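Local coordinates for aminotransferase (Helicobacter pylori, PDB 2FNU), which catalyses the PLP-dependent amino transfer from glutamate to a UDP-linked 4-keto sugar, the second step in making pseudaminic acid for flagellin modification, at residues B[252-257]-B[281-286]; B[257-262]-B[356-361]; B[268-273]-B[364-369]; B[288-293]-B[343-348]. All blocks are in the same frame, centred on the assembly; numbering follows the deposited sequence.

Overall arrangement
All four contacts build one C-terminal region, where helices 246-264 and 355-370 pack with the antiparallel sheet of strands 270-272, 286-290 and 344-347. Interactions 1 and 2 are consecutive on helix 246-264 and share A257, their centres about 11 Å apart. Interactions 2 and 3 both use helix 355-370, and the centres of interactions 3 and 4, on the same sheet, are about 8 Å apart. Along the chain interactions 1, 2 and 3 interlock, their segments alternating, whereas interaction 1 is complete before interaction 4 begins, and both segments of interaction 4 fall between those of interactions 2 and 3. Thus segment 281-286 of one packed unit brings H284 close to the cofactor lysine K183.

Interaction 1. Residues B[252-257]-B[281-286]; sequences KREEAA and SSNHLY
The guanidinium of R253 grips one backbone oxygen side-on: NE donates to S282 O at 2.8 Å, and NH2 reaches S282 O at 2.9 Å. The oxygen lies in the guanidinium plane, with NE nearly along the C=O axis and NH2 on a lone pair. A bend at chi3 (-62°) turns the arginine's end onto the loop, and NH1 bonds to P184 O, so a buried charge is met by carbonyls. Arginine suits this place because its flat, many-handed head can serve two chain segments at once. Nearer the backbone, R253 CB packs on N283 CB at 3.7 Å. One turn further along the helix, the small A257 lets the ring of Y286 come close, A257 CB lying 3.8 Å from Y286 CD1.

The loop is shaped by its own bonds and its surroundings. S281 OG accepts from N283 N at 3.0 Å in an ST turn, and a water accepts from S281 N while donating to E254 OE1. S282 OG is hydrogen-bonded to H157 O. Two residues on, the H284 side chain approaches K183, the lysine to which the cofactor attaches in the internal aldimine, though not in this structure, to about 3 Å between nearest side-chain atoms.

Helix 246-264 lies against the loop leading into strand 286-290, where the backbone of Y286 pairs with L347 of strand 344-347 and its hydroxyl bonds to D261 on the same helix.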
# COMPACT_ATOMS: atom_id res chain seq x y z
N LYS B 252 -16.29 -24.31 -6.48
CA LYS B 252 -15.29 -25.33 -6.16
C LYS B 252 -15.09 -25.45 -4.66
O LYS B 252 -14.99 -26.56 -4.13
CB LYS B 252 -13.97 -25.07 -6.88
CG LYS B 252 -14.06 -25.28 -8.39
CD LYS B 252 -14.17 -26.77 -8.72
CE LYS B 252 -14.24 -27.01 -10.22
NZ LYS B 252 -14.52 -28.44 -10.55
N ARG B 253 -15.01 -24.30 -3.96
CA ARG B 253 -14.87 -24.32 -2.51
C ARG B 253 -16.13 -24.90 -1.85
O ARG B 253 -16.04 -25.64 -0.88
CB ARG B 253 -14.53 -22.93 -1.97
CG ARG B 253 -13.15 -22.42 -2.42
CD ARG B 253 -12.73 -21.16 -1.66
NE ARG B 253 -13.67 -20.07 -1.91
CZ ARG B 253 -13.57 -19.19 -2.90
NH1 ARG B 253 -12.54 -19.23 -3.77
NH2 ARG B 253 -14.51 -18.27 -3.02
N GLU B 254 -17.29 -24.59 -2.42
CA GLU B 254 -18.55 -25.16 -1.89
C GLU B 254 -18.55 -26.68 -2.01
O GLU B 254 -18.98 -27.38 -1.08
CB GLU B 254 -19.77 -24.54 -2.58
CG GLU B 254 -21.13 -25.15 -2.20
CD GLU B 254 -21.56 -24.89 -0.77
OE1 GLU B 254 -20.97 -24.02 -0.08
OE2 GLU B 254 -22.53 -25.56 -0.33
N GLU B 255 -18.05 -27.19 -3.13
CA GLU B 255 -17.99 -28.64 -3.33
C GLU B 255 -17.05 -29.30 -2.33
O GLU B 255 -17.36 -30.36 -1.79
CB GLU B 255 -17.69 -28.99 -4.79
CG GLU B 255 -18.96 -28.80 -5.64
CD GLU B 255 -18.72 -28.58 -7.12
OE1 GLU B 255 -19.70 -28.21 -7.80
OE2 GLU B 255 -17.58 -28.75 -7.60
N ALA B 256 -15.91 -28.65 -2.07
CA ALA B 256 -14.97 -29.16 -1.08
C ALA B 256 -15.63 -29.16 0.29
O ALA B 256 -15.53 -30.14 1.03
CB ALA B 256 -13.71 -28.29 -1.05
N ALA B 257 -16.31 -28.06 0.63
CA ALA B 257 -17.00 -27.97 1.92
C ALA B 257 -18.04 -29.07 2.09
O ALA B 257 -18.18 -29.66 3.16
CB ALA B 257 -17.64 -26.60 2.08
N SER B 281 -22.26 -18.78 0.68
CA SER B 281 -21.07 -18.18 1.28
C SER B 281 -19.90 -18.31 0.33
O SER B 281 -19.82 -19.27 -0.45
CB SER B 281 -20.70 -18.88 2.60
OG SER B 281 -19.38 -18.54 3.05
N SER B 282 -18.96 -17.36 0.44
CA SER B 282 -17.72 -17.43 -0.33
C SER B 282 -16.91 -18.68 0.04
O SER B 282 -16.05 -19.12 -0.72
CB SER B 282 -16.89 -16.19 -0.02
OG SER B 282 -16.45 -16.24 1.34
N ASN B 283 -17.14 -19.22 1.23
CA ASN B 283 -16.37 -20.36 1.74
C ASN B 283 -14.88 -20.04 1.81
O ASN B 283 -14.04 -20.87 1.47
CB ASN B 283 -16.57 -21.62 0.87
CG ASN B 283 -17.99 -22.14 0.94
OD1 ASN B 283 -18.66 -22.33 -0.09
ND2 ASN B 283 -18.47 -22.37 2.15
N HIS B 284 -14.56 -18.82 2.24
CA HIS B 284 -13.14 -18.49 2.42
C HIS B 284 -12.46 -19.45 3.38
O HIS B 284 -11.31 -19.89 3.12
CB HIS B 284 -12.95 -17.03 2.87
CG HIS B 284 -11.54 -16.73 3.25
ND1 HIS B 284 -10.48 -17.01 2.41
CD2 HIS B 284 -11.01 -16.21 4.38
CE1 HIS B 284 -9.35 -16.68 3.02
NE2 HIS B 284 -9.64 -16.20 4.22
N LEU B 285 -13.15 -19.75 4.49
CA LEU B 285 -12.66 -20.73 5.48
C LEU B 285 -13.62 -21.89 5.60
O LEU B 285 -14.83 -21.73 5.30
CB LEU B 285 -12.50 -20.12 6.87
CG LEU B 285 -11.66 -18.85 7.04
CD1 LEU B 285 -11.73 -18.29 8.47
CD2 LEU B 285 -10.21 -19.13 6.66
N TYR B 286 -13.11 -23.02 6.07
CA TYR B 286 -13.97 -24.14 6.49
C TYR B 286 -13.67 -24.36 7.98
O TYR B 286 -12.72 -25.09 8.32
CB TYR B 286 -13.66 -25.42 5.70
CG TYR B 286 -14.61 -26.53 6.05
CD1 TYR B 286 -15.82 -26.69 5.36
CD2 TYR B 286 -14.34 -27.39 7.12
CE1 TYR B 286 -16.72 -27.71 5.69
CE2 TYR B 286 -15.24 -28.40 7.46
CZ TYR B 286 -16.41 -28.55 6.74
OH TYR B 286 -17.31 -29.55 7.07
O HOH W 1 -22.40 -21.61 0.17

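Interaction 2. Residues B[257-262]-B[356-361]; sequences ALTYDR and ESVQNI
Two helices of the C-terminal region, 246-264 and 355-370, pack here in the same general direction. Their short segments cross at -35° with the axes 9.3 Å apart, and the interface is made by apolar groups.

V358 is the central residue. Its CG1, anti to the backbone N (chi1 -179°), stands over the centre of the Y260 ring, 3.6 Å from the centroid and 4° off the ring normal, a nearly ideal CH-pi contact. A beta-branched valine suits the spot, since it offers a compact methyl to the ring without a long chain to order. The same CG1 also meets the methyl of T259, at 3.6 Å from T259 CG2. Threonine turns this methyl to the neighbouring helix, while its OG1 accepts a hydrogen bond from R262 NH2, a weak one, and is also bonded to E255 O of its own helix. At the margin, the aliphatic CG of Q359 touches T259 CG2.

Tyrosine suits its position by joining an apolar face to a polar tip: its hydroxyl reaches beyond the helix pair to a hydrogen bond with P348 O, just after strand 344-347. I361 comes in at the ring's edge, in plane, its CG2 3.4 Å from Y260 OH.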
# COMPACT_ATOMS: atom_id res chain seq x y z
N ALA B 257 -16.31 -28.06 0.63
CA ALA B 257 -17.00 -27.97 1.92
C ALA B 257 -18.04 -29.07 2.09
O ALA B 257 -18.18 -29.66 3.16
CB ALA B 257 -17.64 -26.60 2.08
N LEU B 258 -18.79 -29.33 1.02
CA LEU B 258 -19.82 -30.37 1.07
C LEU B 258 -19.20 -31.75 1.29
O LEU B 258 -19.81 -32.61 1.96
CB LEU B 258 -20.69 -30.35 -0.19
CG LEU B 258 -21.61 -29.13 -0.29
CD1 LEU B 258 -22.18 -29.07 -1.71
CD2 LEU B 258 -22.72 -29.12 0.77
N THR B 259 -18.03 -31.98 0.70
CA THR B 259 -17.32 -33.26 0.90
C THR B 259 -16.90 -33.41 2.35
O THR B 259 -17.12 -34.46 2.96
CB THR B 259 -16.13 -33.37 -0.06
OG1 THR B 259 -16.64 -33.42 -1.39
CG2 THR B 259 -15.32 -34.64 0.21
N TYR B 260 -16.28 -32.38 2.93
CA TYR B 260 -16.02 -32.44 4.36
C TYR B 260 -17.30 -32.72 5.16
O TYR B 260 -17.29 -33.53 6.09
CB TYR B 260 -15.48 -31.09 4.83
CG TYR B 260 -14.02 -30.79 4.59
CD1 TYR B 260 -13.01 -31.63 5.07
CD2 TYR B 260 -13.63 -29.60 3.97
CE1 TYR B 260 -11.66 -31.31 4.92
CE2 TYR B 260 -12.28 -29.28 3.79
CZ TYR B 260 -11.30 -30.14 4.28
OH TYR B 260 -9.96 -29.82 4.15
N ASP B 261 -18.39 -32.01 4.83
CA ASP B 261 -19.66 -32.19 5.55
C ASP B 261 -20.07 -33.66 5.53
O ASP B 261 -20.46 -34.22 6.57
CB ASP B 261 -20.78 -31.36 4.93
CG ASP B 261 -20.63 -29.86 5.17
OD1 ASP B 261 -19.73 -29.40 5.91
OD2 ASP B 261 -21.47 -29.14 4.60
N ARG B 262 -19.97 -34.29 4.36
CA ARG B 262 -20.41 -35.69 4.25
C ARG B 262 -19.59 -36.58 5.17
O ARG B 262 -20.13 -37.43 5.90
CB ARG B 262 -20.32 -36.21 2.82
CG ARG B 262 -21.33 -35.61 1.86
CD ARG B 262 -21.35 -36.41 0.57
NE ARG B 262 -20.04 -36.51 -0.09
CZ ARG B 262 -19.52 -35.56 -0.87
NH1 ARG B 262 -20.18 -34.42 -1.08
NH2 ARG B 262 -18.32 -35.75 -1.44
N GLU B 356 -10.32 -35.90 -4.13
CA GLU B 356 -9.50 -36.92 -3.49
C GLU B 356 -8.72 -36.31 -2.32
O GLU B 356 -8.59 -36.91 -1.25
CB GLU B 356 -8.53 -37.52 -4.51
CG GLU B 356 -7.56 -38.54 -3.95
CD GLU B 356 -6.73 -39.20 -5.02
OE1 GLU B 356 -5.91 -38.49 -5.64
OE2 GLU B 356 -6.91 -40.42 -5.23
N SER B 357 -8.22 -35.09 -2.51
CA SER B 357 -7.50 -34.41 -1.45
C SER B 357 -8.39 -34.14 -0.26
O SER B 357 -8.00 -34.38 0.89
CB SER B 357 -6.93 -33.10 -1.97
OG SER B 357 -5.87 -33.37 -2.88
N VAL B 358 -9.60 -33.65 -0.51
CA VAL B 358 -10.52 -33.39 0.60
C VAL B 358 -10.87 -34.68 1.35
O VAL B 358 -10.91 -34.70 2.59
CB VAL B 358 -11.81 -32.67 0.15
CG1 VAL B 358 -12.74 -32.38 1.35
CG2 VAL B 358 -11.45 -31.36 -0.52
N GLN B 359 -11.12 -35.75 0.60
CA GLN B 359 -11.42 -37.04 1.25
C GLN B 359 -10.24 -37.48 2.11
O GLN B 359 -10.44 -37.97 3.22
CB GLN B 359 -11.73 -38.10 0.20
CG GLN B 359 -13.03 -37.79 -0.53
CD GLN B 359 -13.16 -38.51 -1.87
OE1 GLN B 359 -12.16 -38.89 -2.50
NE2 GLN B 359 -14.40 -38.69 -2.33
N ASN B 360 -9.02 -37.29 1.61
CA ASN B 360 -7.85 -37.68 2.40
C ASN B 360 -7.64 -36.83 3.63
O ASN B 360 -7.37 -37.34 4.72
CB ASN B 360 -6.59 -37.74 1.54
CG ASN B 360 -6.44 -39.09 0.86
OD1 ASN B 360 -5.69 -39.96 1.34
ND2 ASN B 360 -7.22 -39.31 -0.20
N ILE B 361 -7.79 -35.52 3.47
CA ILE B 361 -7.65 -34.63 4.62
C ILE B 361 -8.71 -34.94 5.67
O ILE B 361 -8.42 -35.03 6.86
CB ILE B 361 -7.75 -33.15 4.18
CG1 ILE B 361 -6.54 -32.77 3.32
CG2 ILE B 361 -7.85 -32.21 5.40
CD1 ILE B 361 -6.77 -31.56 2.44

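Interaction 3. Residues B[268-273]-B[364-369]; sequences PYFTPL and SVLKTF
Strand 270-272 runs roughly antiparallel to helix 364-369, at 156° between their directions and with axes 12.2 Å apart, a separation bridged by large side chains. The contact is an aromatic cluster of Y269, F270 and F369 where the edge strand of the antiparallel sheet packs against the C-terminal helix.

Y269 lies just ahead of the strand and lays its ring over the start of the F369 side chain. F369 CB sits over one face of the tyrosine, 3.7 Å from the ring centroid in a CH-pi contact, while P268 CG lies over the centre of the opposite face, so the ring is held like a plate between two aliphatic groups. The Y269 and F369 rings are near parallel, at 25°, but slid apart so that they barely overlap. A flat aromatic suits a position pressed from both sides, and the tyrosine is also partly exposed.

F270 places CG between the backbone N and the carbonyl carbon, the crowded position, which sends its ring to the helix. The F270 and F369 planes meet at 58°, with F270 CD2 over one face of the F369 ring. The branched residues of the helix fill in around it: L366 CD2 sits in the corner where both rings come near, 4.0 Å from F270 CZ and from Y269 CD2. F264 of helix 246-264 meets the F270 ring edge-to-face, extending the apolar core. On the helix side of F270, its CE2 touches V365 CG1 at 3.7 Å.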
# COMPACT_ATOMS: atom_id res chain seq x y z
N PRO B 268 -18.06 -37.57 16.43
CA PRO B 268 -18.10 -37.31 17.87
C PRO B 268 -17.16 -36.20 18.41
O PRO B 268 -17.21 -35.89 19.60
CB PRO B 268 -17.69 -38.66 18.46
CG PRO B 268 -16.76 -39.22 17.46
CD PRO B 268 -17.26 -38.76 16.10
N TYR B 269 -16.36 -35.58 17.54
CA TYR B 269 -15.23 -34.74 18.00
C TYR B 269 -15.43 -33.23 17.84
O TYR B 269 -14.93 -32.45 18.66
CB TYR B 269 -13.96 -35.10 17.25
CG TYR B 269 -13.67 -36.58 17.18
CD1 TYR B 269 -13.35 -37.31 18.33
CD2 TYR B 269 -13.71 -37.25 15.97
CE1 TYR B 269 -13.08 -38.68 18.26
CE2 TYR B 269 -13.43 -38.60 15.88
CZ TYR B 269 -13.11 -39.31 17.03
OH TYR B 269 -12.84 -40.66 16.94
N PHE B 270 -16.13 -32.82 16.78
CA PHE B 270 -16.25 -31.39 16.48
C PHE B 270 -17.47 -31.13 15.63
O PHE B 270 -18.03 -32.06 15.03
CB PHE B 270 -15.00 -30.87 15.75
CG PHE B 270 -14.62 -31.67 14.54
CD1 PHE B 270 -15.30 -31.52 13.33
CD2 PHE B 270 -13.58 -32.59 14.61
CE1 PHE B 270 -14.96 -32.28 12.22
CE2 PHE B 270 -13.22 -33.38 13.50
CZ PHE B 270 -13.91 -33.21 12.30
N THR B 271 -17.87 -29.86 15.56
CA THR B 271 -19.03 -29.43 14.78
C THR B 271 -18.57 -28.52 13.62
O THR B 271 -18.09 -27.43 13.88
CB THR B 271 -20.01 -28.64 15.68
OG1 THR B 271 -20.40 -29.46 16.80
CG2 THR B 271 -21.26 -28.20 14.91
N PRO B 272 -18.75 -28.97 12.36
CA PRO B 272 -18.47 -28.05 11.26
C PRO B 272 -19.54 -26.97 11.21
O PRO B 272 -20.73 -27.22 11.48
CB PRO B 272 -18.58 -28.94 10.01
CG PRO B 272 -18.65 -30.35 10.52
CD PRO B 272 -19.22 -30.28 11.88
N LEU B 273 -19.14 -25.76 10.81
CA LEU B 273 -20.10 -24.67 10.69
C LEU B 273 -20.83 -24.70 9.34
O LEU B 273 -21.94 -24.18 9.23
CB LEU B 273 -19.40 -23.32 10.86
CG LEU B 273 -18.88 -22.98 12.26
CD1 LEU B 273 -18.29 -21.57 12.27
CD2 LEU B 273 -20.00 -23.10 13.30
N SER B 364 -8.04 -38.05 7.58
CA SER B 364 -6.88 -37.77 8.46
C SER B 364 -7.24 -36.93 9.68
O SER B 364 -6.73 -37.18 10.77
CB SER B 364 -5.76 -37.11 7.67
OG SER B 364 -5.24 -37.99 6.68
N VAL B 365 -8.10 -35.92 9.50
CA VAL B 365 -8.58 -35.10 10.63
C VAL B 365 -9.27 -36.00 11.64
O VAL B 365 -9.02 -35.90 12.84
CB VAL B 365 -9.53 -33.97 10.16
CG1 VAL B 365 -10.24 -33.28 11.32
CG2 VAL B 365 -8.75 -32.95 9.36
N LEU B 366 -10.15 -36.89 11.16
CA LEU B 366 -10.85 -37.79 12.07
C LEU B 366 -9.87 -38.68 12.82
O LEU B 366 -10.02 -38.87 14.04
CB LEU B 366 -11.92 -38.63 11.34
CG LEU B 366 -13.10 -37.81 10.81
CD1 LEU B 366 -13.97 -38.72 9.93
CD2 LEU B 366 -13.92 -37.18 11.93
N LYS B 367 -8.87 -39.21 12.11
CA LYS B 367 -7.87 -40.09 12.73
C LYS B 367 -7.10 -39.35 13.80
O LYS B 367 -6.77 -39.92 14.83
CB LYS B 367 -6.91 -40.68 11.70
CG LYS B 367 -7.55 -41.69 10.75
CD LYS B 367 -8.22 -42.84 11.50
CE LYS B 367 -8.89 -43.81 10.54
NZ LYS B 367 -9.95 -44.63 11.22
N THR B 368 -6.81 -38.08 13.55
CA THR B 368 -6.07 -37.26 14.49
C THR B 368 -6.86 -37.12 15.79
O THR B 368 -6.34 -37.37 16.89
CB THR B 368 -5.80 -35.86 13.89
OG1 THR B 368 -4.98 -36.01 12.72
CG2 THR B 368 -5.09 -34.97 14.91
N PHE B 369 -8.13 -36.73 15.69
CA PHE B 369 -8.97 -36.58 16.87
C PHE B 369 -9.14 -37.90 17.62
O PHE B 369 -9.09 -37.93 18.85
CB PHE B 369 -10.31 -35.96 16.51
CG PHE B 369 -10.26 -34.47 16.46
CD1 PHE B 369 -9.95 -33.81 15.27
CD2 PHE B 369 -10.47 -33.72 17.61
CE1 PHE B 369 -9.87 -32.41 15.23
CE2 PHE B 369 -10.40 -32.32 17.59
CZ PHE B 369 -10.10 -31.66 16.39

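Interaction 4. Residues B[288-293]-B[343-348]; sequences ILMHQK and AEISLP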
# COMPACT_ATOMS: atom_id res chain seq x y z
N ILE B 288 -14.11 -25.69 11.83
CA ILE B 288 -14.74 -26.69 12.69
C ILE B 288 -14.55 -26.23 14.14
O ILE B 288 -13.55 -25.57 14.46
CB ILE B 288 -14.14 -28.11 12.49
CG1 ILE B 288 -12.65 -28.14 12.89
CG2 ILE B 288 -14.38 -28.61 11.06
CD1 ILE B 288 -12.01 -29.55 12.84
N LEU B 289 -15.51 -26.59 15.00
CA LEU B 289 -15.44 -26.23 16.43
C LEU B 289 -15.31 -27.49 17.28
O LEU B 289 -16.24 -28.31 17.33
CB LEU B 289 -16.68 -25.44 16.87
CG LEU B 289 -16.95 -24.12 16.15
CD1 LEU B 289 -18.28 -23.55 16.63
CD2 LEU B 289 -15.81 -23.16 16.41
N MET B 290 -14.16 -27.66 17.94
CA MET B 290 -13.90 -28.85 18.77
C MET B 290 -14.79 -28.92 19.98
O MET B 290 -15.15 -27.89 20.56
CB MET B 290 -12.47 -28.81 19.33
CG MET B 290 -11.36 -28.67 18.34
SD MET B 290 -9.76 -28.96 19.14
CE MET B 290 -9.73 -27.87 20.56
N HIS B 291 -15.10 -30.14 20.41
CA HIS B 291 -15.72 -30.35 21.72
C HIS B 291 -14.80 -29.77 22.80
O HIS B 291 -13.57 -29.83 22.68
CB HIS B 291 -15.93 -31.84 21.94
CG HIS B 291 -16.68 -32.18 23.19
ND1 HIS B 291 -17.95 -32.71 23.18
CD2 HIS B 291 -16.33 -32.08 24.50
CE1 HIS B 291 -18.36 -32.91 24.42
NE2 HIS B 291 -17.39 -32.53 25.24
N GLN B 292 -15.40 -29.21 23.84
CA GLN B 292 -14.66 -28.61 24.96
C GLN B 292 -13.62 -29.54 25.60
O GLN B 292 -12.64 -29.06 26.17
CB GLN B 292 -15.63 -28.10 26.02
N LYS B 293 -13.83 -30.85 25.50
CA LYS B 293 -12.88 -31.81 26.09
C LYS B 293 -11.48 -31.71 25.48
O LYS B 293 -10.50 -32.10 26.11
CB LYS B 293 -13.43 -33.26 26.04
CG LYS B 293 -13.33 -33.95 24.68
CD LYS B 293 -13.89 -35.39 24.69
CE LYS B 293 -15.42 -35.40 24.62
NZ LYS B 293 -16.01 -36.76 24.53
N ALA B 343 -12.11 -23.34 20.54
CA ALA B 343 -12.73 -24.44 19.78
C ALA B 343 -12.32 -24.49 18.31
O ALA B 343 -12.32 -25.57 17.69
CB ALA B 343 -14.25 -24.36 19.88
N GLU B 344 -11.98 -23.35 17.72
CA GLU B 344 -11.95 -23.28 16.25
C GLU B 344 -10.66 -23.75 15.59
O GLU B 344 -9.55 -23.44 16.04
CB GLU B 344 -12.25 -21.84 15.79
CG GLU B 344 -12.67 -21.71 14.31
CD GLU B 344 -11.51 -21.63 13.31
OE1 GLU B 344 -10.36 -21.30 13.71
OE2 GLU B 344 -11.78 -21.89 12.10
N ILE B 345 -10.83 -24.48 14.49
CA ILE B 345 -9.73 -24.87 13.60
C ILE B 345 -10.22 -24.68 12.18
O ILE B 345 -11.33 -25.11 11.85
CB ILE B 345 -9.32 -26.35 13.77
CG1 ILE B 345 -8.88 -26.60 15.22
CG2 ILE B 345 -8.20 -26.69 12.80
CD1 ILE B 345 -8.53 -28.08 15.50
N SER B 346 -9.41 -24.01 11.35
CA SER B 346 -9.72 -23.82 9.94
C SER B 346 -8.99 -24.86 9.11
O SER B 346 -7.77 -24.93 9.14
CB SER B 346 -9.31 -22.43 9.47
OG SER B 346 -10.05 -21.46 10.22
N LEU B 347 -9.76 -25.65 8.36
CA LEU B 347 -9.18 -26.72 7.54
C LEU B 347 -8.92 -26.29 6.11
O LEU B 347 -9.56 -25.35 5.61
CB LEU B 347 -10.13 -27.93 7.53
CG LEU B 347 -10.45 -28.54 8.90
CD1 LEU B 347 -11.42 -29.72 8.69
CD2 LEU B 347 -9.20 -29.03 9.62
N PRO B 348 -7.98 -26.97 5.42
CA PRO B 348 -7.73 -26.57 4.04
C PRO B 348 -8.99 -26.47 3.18
O PRO B 348 -9.82 -27.39 3.13
CB PRO B 348 -6.78 -27.65 3.52
CG PRO B 348 -6.04 -28.12 4.77
CD PRO B 348 -7.10 -28.08 5.85
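I288 and I345 form an antiparallel hydrogen-bonded pair, lying side by side and pointing the same way, with I288 CG1 3.9 Å from I345 CB. I288 N donates to I345 O at 2.8 Å and I345 N returns the bond to I288 O, both nearly along the C=O axes. I288 CG1 occupies the crowded position between the backbone N and the carbonyl carbon (chi1 63°), while its CG2 meets L347 CD1 at 4.0 Å, the side chains crossing at about a right angle. M290 bends at chi3 so that SD rests 3.9 Å from I345 CD1; a flexible thioether fits against a branched isoleucine. M290 N donates to A343 O from above the carbonyl plane, tying the strand to the end of helix 335-343.

On the other face, L289 and E344 form the non-hydrogen-bonded pair, L289 CD2 crossing obliquely against E344 CB at 3.8 Å. E344 OE2 accepts from S346 OG at 2.6 Å, using its syn lone pair, and OE1 is hydrogen-bonded to H315 N, beside the substrate-binding V314.

In the sheet, strand 286-290 is central, pairing with 270-272 and 344-347, and helix 355-370 packs on the face carrying I345 and L347 through F369 and V365.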